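Local coordinates for conserved hypothetical secreted protein (Helicobacter pylori, PDB 4RNZ) that probably acts as a zinc-dependent M23-family metallopeptidase on cell-wall peptidoglycan, helping to determine the shape of the bacterium, at residues K91-S96 with Q103-A108. Sequence-based numbering, arbitrary orientation.
Sequences KTLLLS and QDIIKA. With PO4 (phosphate ion), chain G.
Leu93 and Leu95 point from strand 87-96 toward helix 101-109, where they meet Ala108, Ile105 and Asp104, a compact strand-loop-helix unit in which a helix packs obliquely on one face of an antiparallel sheet. The helix segment belongs to the Csd3 second domain, and the contact lies away from the zinc site. The short segment axes approach to 9.6 Å, with their N-to-C directions 131° apart; no hydrogen bond crosses the gap, and the leucines fill it against side chains and one piece of helix backbone. Alternation along the strand decides who takes part: the two leucines face the helix, whereas Thr92 and Leu94 turn to the other face, where Thr92 OG1 bonds Gly362 O. Leu93, its CG trans to the backbone N (chi1 173°), brings CD1 to 3.6 Å from Ala108 CB, while its CD2 comes more loosely alongside Ile105 CG1. Leu95, two residues further along the strand, crosses the side chain of Asp104, one turn before Ala108, at about a right angle. Its CD2 rests on Asp104 CB at 3.8 Å; its CD1 lies against the helix backbone, 3.8 Å from Asp104 O, and also meets Ile105 CG1 at 4.2 Å. Ile105 thus touches both leucines, and it also packs on Ala115 and Leu118 of helix 112-121. The buried Asp104 carboxylate is satisfied by the turn joining strand to helix: OD1 pairs with Thr99 OG1 and OD2 with Gln98 N, which fixes its rotation beside the leucine. At the strand segment's other end, Lys91 NZ bonds O4 of a phosphate, probably from the crystallisation liquor, at 3.1 Å.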
# COMPACT_ATOMS: atom_id res chain seq x y z
N LYS A 91 -4.92 -14.12 10.90
CA LYS A 91 -5.19 -15.50 10.50
C LYS A 91 -3.91 -16.19 10.09
O LYS A 91 -2.94 -15.54 9.69
CB LYS A 91 -6.16 -15.58 9.32
CG LYS A 91 -7.55 -15.08 9.65
CD LYS A 91 -8.60 -15.60 8.69
CE LYS A 91 -9.99 -15.53 9.32
NZ LYS A 91 -10.28 -14.14 9.77
N THR A 92 -3.94 -17.52 10.15
CA THR A 92 -2.88 -18.35 9.61
C THR A 92 -3.41 -19.30 8.56
O THR A 92 -4.21 -20.20 8.84
CB THR A 92 -2.20 -19.15 10.71
OG1 THR A 92 -1.69 -18.25 11.69
CG2 THR A 92 -1.03 -19.98 10.14
N LEU A 93 -2.94 -19.11 7.33
CA LEU A 93 -3.20 -20.04 6.26
C LEU A 93 -2.10 -21.10 6.24
O LEU A 93 -0.91 -20.78 6.16
CB LEU A 93 -3.20 -19.32 4.91
CG LEU A 93 -3.30 -20.19 3.66
CD1 LEU A 93 -4.61 -20.97 3.63
CD2 LEU A 93 -3.20 -19.29 2.45
N LEU A 94 -2.52 -22.36 6.33
CA LEU A 94 -1.63 -23.51 6.09
C LEU A 94 -2.11 -24.27 4.86
O LEU A 94 -3.29 -24.62 4.73
CB LEU A 94 -1.63 -24.44 7.29
CG LEU A 94 -1.31 -23.83 8.65
CD1 LEU A 94 -1.51 -24.89 9.72
CD2 LEU A 94 0.10 -23.27 8.70
N LEU A 95 -1.21 -24.55 3.94
CA LEU A 95 -1.63 -25.08 2.66
C LEU A 95 -0.66 -26.16 2.17
O LEU A 95 0.56 -25.99 2.27
CB LEU A 95 -1.69 -23.92 1.70
CG LEU A 95 -2.39 -24.04 0.37
CD1 LEU A 95 -2.94 -22.67 0.03
CD2 LEU A 95 -1.41 -24.54 -0.69
N SER A 96 -1.22 -27.25 1.64
CA SER A 96 -0.43 -28.24 0.89
C SER A 96 -0.78 -28.06 -0.57
O SER A 96 -1.94 -28.18 -0.94
CB SER A 96 -0.75 -29.68 1.35
OG SER A 96 -0.04 -30.61 0.56
N GLN A 103 -3.95 -20.51 -7.37
CA GLN A 103 -5.29 -21.09 -7.35
C GLN A 103 -5.64 -21.63 -5.95
O GLN A 103 -6.75 -21.43 -5.45
CB GLN A 103 -5.39 -22.19 -8.40
CG GLN A 103 -6.70 -22.94 -8.33
CD GLN A 103 -6.93 -23.91 -9.48
OE1 GLN A 103 -6.09 -24.10 -10.36
NE2 GLN A 103 -8.09 -24.53 -9.46
N ASP A 104 -4.69 -22.31 -5.33
CA ASP A 104 -4.89 -22.84 -4.00
C ASP A 104 -5.15 -21.76 -2.95
O ASP A 104 -6.05 -21.92 -2.11
CB ASP A 104 -3.72 -23.72 -3.61
CG ASP A 104 -3.69 -25.04 -4.39
OD1 ASP A 104 -4.70 -25.41 -5.02
OD2 ASP A 104 -2.63 -25.68 -4.40
N ILE A 105 -4.40 -20.66 -2.99
CA ILE A 105 -4.66 -19.57 -2.05
C ILE A 105 -6.07 -19.04 -2.24
O ILE A 105 -6.79 -18.77 -1.26
CB ILE A 105 -3.64 -18.43 -2.21
CG1 ILE A 105 -2.28 -18.91 -1.70
CG2 ILE A 105 -4.06 -17.19 -1.42
CD1 ILE A 105 -1.11 -18.15 -2.27
N ILE A 106 -6.49 -18.89 -3.49
CA ILE A 106 -7.86 -18.41 -3.75
C ILE A 106 -8.88 -19.42 -3.23
O ILE A 106 -9.89 -19.04 -2.62
CB ILE A 106 -8.10 -18.14 -5.24
CG1 ILE A 106 -7.14 -17.06 -5.76
CG2 ILE A 106 -9.55 -17.74 -5.50
CD1 ILE A 106 -7.33 -15.71 -5.13
N LYS A 107 -8.63 -20.70 -3.44
CA LYS A 107 -9.55 -21.71 -2.93
C LYS A 107 -9.75 -21.56 -1.43
O LYS A 107 -10.88 -21.62 -0.95
CB LYS A 107 -9.08 -23.13 -3.24
CG LYS A 107 -10.14 -24.16 -2.86
CD LYS A 107 -9.59 -25.57 -2.71
CE LYS A 107 -10.73 -26.53 -2.40
NZ LYS A 107 -10.26 -27.89 -2.03
N ALA A 108 -8.65 -21.35 -0.69
CA ALA A 108 -8.70 -21.30 0.78
C ALA A 108 -9.14 -19.97 1.38
O ALA A 108 -9.60 -19.94 2.53
CB ALA A 108 -7.34 -21.68 1.34
P PO4 G . -13.85 -12.46 8.05
O1 PO4 G . -12.89 -11.73 7.11
O2 PO4 G . -14.73 -13.34 7.20
O3 PO4 G . -14.71 -11.50 8.84
O4 PO4 G . -13.14 -13.31 9.08